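Local coordinates for D7 protein (Anopheles stephensi, PDB 3NHI) that sequesters host cysteinyl leukotrienes and binds stable thromboxane A2 analogues, helping female mosquitoes to feed on blood, at residues Arg198-Asp202 against Thr203-Val207. Numbering follows the deposited sequence.
Sequences RYMDD and TGLKV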
loop_
_atom_site.group_PDB
_atom_site.type_symbol
_atom_site.label_atom_id
_atom_site.label_comp_id
_atom_site.label_asym_id
_atom_site.label_seq_id
_atom_site.Cartn_x
_atom_site.Cartn_y
_atom_site.Cartn_z
ATOM N N ARG A 198 6.349 -2.394 0.648
ATOM C CA ARG A 198 6.817 -1.066 1.081
ATOM C C ARG A 198 7.927 -1.150 2.132
ATOM O O ARG A 198 8.153 -0.214 2.892
ATOM C CB ARG A 198 5.637 -0.191 1.538
ATOM C CG ARG A 198 4.888 0.519 0.389
ATOM C CD ARG A 198 4.173 -0.435 -0.597
ATOM N NE ARG A 198 3.320 0.325 -1.511
ATOM C CZ ARG A 198 2.527 -0.209 -2.437
ATOM N NH1 ARG A 198 2.453 -1.529 -2.590
ATOM N NH2 ARG A 198 1.785 0.577 -3.207
ATOM N N TYR A 199 8.624 -2.282 2.154
ATOM C CA TYR A 199 9.884 -2.408 2.903
ATOM C C TYR A 199 10.967 -1.497 2.330
ATOM O O TYR A 199 11.886 -1.075 3.043
ATOM C CB TYR A 199 10.402 -3.840 2.813
ATOM C CG TYR A 199 9.730 -4.883 3.668
ATOM C CD1 TYR A 199 8.577 -4.610 4.435
ATOM C CD2 TYR A 199 10.242 -6.174 3.695
ATOM C CE1 TYR A 199 7.989 -5.600 5.217
ATOM C CE2 TYR A 199 9.665 -7.167 4.459
ATOM C CZ TYR A 199 8.547 -6.886 5.227
ATOM O OH TYR A 199 7.990 -7.902 5.980
ATOM N N MET A 200 10.902 -1.259 1.024
ATOM C CA MET A 200 11.845 -0.405 0.326
ATOM C C MET A 200 11.111 0.369 -0.741
ATOM O O MET A 200 10.088 -0.091 -1.258
ATOM C CB MET A 200 12.946 -1.236 -0.349
ATOM C CG MET A 200 13.772 -2.055 0.610
ATOM S SD MET A 200 15.103 -2.981 -0.177
ATOM C CE MET A 200 16.338 -1.694 -0.333
ATOM N N ASP A 201 11.628 1.545 -1.062
ATOM C CA ASP A 201 11.130 2.317 -2.197
ATOM C C ASP A 201 12.308 3.016 -2.850
ATOM O O ASP A 201 13.450 2.645 -2.601
ATOM C CB ASP A 201 9.986 3.266 -1.784
ATOM C CG ASP A 201 10.428 4.413 -0.881
ATOM O OD1 ASP A 201 9.519 5.149 -0.437
ATOM O OD2 ASP A 201 11.634 4.599 -0.617
ATOM N N ASP A 202 12.040 4.021 -3.681
ATOM C CA ASP A 202 13.115 4.734 -4.374
ATOM C C ASP A 202 14.100 5.453 -3.429
ATOM O O ASP A 202 15.220 5.783 -3.826
ATOM C CB ASP A 202 12.544 5.701 -5.427
ATOM C CG ASP A 202 11.968 4.980 -6.648
ATOM O OD1 ASP A 202 12.207 3.765 -6.814
ATOM O OD2 ASP A 202 11.275 5.648 -7.451
ATOM N N THR A 203 13.694 5.657 -2.176
ATOM C CA THR A 203 14.549 6.304 -1.173
ATOM C C THR A 203 15.320 5.296 -0.307
ATOM O O THR A 203 16.075 5.690 0.593
ATOM C CB THR A 203 13.743 7.260 -0.259
ATOM O OG1 THR A 203 13.060 6.509 0.761
ATOM C CG2 THR A 203 12.741 8.062 -1.073
ATOM N N GLY A 204 15.118 4.009 -0.573
ATOM C CA GLY A 204 15.863 2.952 0.099
ATOM C C GLY A 204 15.039 2.172 1.106
ATOM O O GLY A 204 13.834 1.978 0.939
ATOM N N LEU A 205 15.713 1.720 2.154
ATOM C CA LEU A 205 15.124 0.880 3.189
ATOM C C LEU A 205 14.191 1.638 4.124
ATOM O O LEU A 205 14.485 2.767 4.530
ATOM C CB LEU A 205 16.260 0.255 3.999
ATOM C CG LEU A 205 15.919 -0.675 5.159
ATOM C CD1 LEU A 205 15.255 -1.947 4.647
ATOM C CD2 LEU A 205 17.193 -0.998 5.952
ATOM N N LYS A 206 13.078 0.997 4.473
ATOM C CA LYS A 206 12.182 1.531 5.492
ATOM C C LYS A 206 12.199 0.602 6.693
ATOM O O LYS A 206 11.414 -0.346 6.782
ATOM C CB LYS A 206 10.764 1.698 4.935
ATOM C CG LYS A 206 10.679 2.548 3.671
ATOM C CD LYS A 206 11.010 4.007 3.950
ATOM C CE LYS A 206 10.793 4.881 2.725
ATOM N NZ LYS A 206 9.354 4.873 2.331
ATOM N N VAL A 207 13.118 0.870 7.620
ATOM C CA VAL A 207 13.276 0.006 8.795
ATOM C C VAL A 207 11.954 -0.074 9.563
ATOM O O VAL A 207 11.539 -1.152 10.007
ATOM C CB VAL A 207 14.405 0.509 9.720
ATOM C CG1 VAL A 207 14.523 -0.378 10.960
ATOM C CG2 VAL A 207 15.758 0.558 8.974
HETATM O O HOH W 1 8.028 2.396 1.334
#
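Asp201 and Gly204 pair as the closing residues of a beta hairpin with a two-residue loop, a worked example of how one carboxylate can brace a reversal of the chain. A type I turn runs from Asp201 to Gly204, and the two are joined by Asp201 N to Gly204 O and Gly204 N to Asp201 O, each 3.0 Å. Gly204 has positive phi, a conformation glycine readily adopts. Beyond the Met200/Leu205 pair, Lys206 N donates to Tyr199 O at 2.8 Å.

The Asp201 side chain divides its work between its two oxygens. With chi1 at 68°, CG sits between the backbone N and the carbonyl carbon, which carries the carboxylate over the turn. There OD2 is gripped twice: Thr203 OG1 donates to its syn lone pair at 2.8 Å, while Thr203 N reaches it from above the carboxylate plane, the bond of an Asx turn. OD1 forms a salt bridge with Lys206 NZ, which meets it well out of the plane, on the face opposite to the one Thr203 N uses, the two side chains crossing at about a right angle. Bends at chi2 (-68°) and chi4 (63°) fold the lysine chain back over the hairpin.

On the other face Met200 and Leu205 form the non-hydrogen-bonded pair, brushing loosely through CG and CD1 at 4.3 Å; both side chains also touch Tyr241 of helix 238-246. The hairpin thus links helix 184-196, closed by a Schellman motif at Arg198, to helix 207-216, with Lys206 at the N-cap position, in the PBP/GOBP-family region, the side chain of Arg198 lying about 13 Å from the bound eicosanoid. A water ties the ends together, donating to Arg198 O and accepting from Lys206 NZ, each at 3.0 Å.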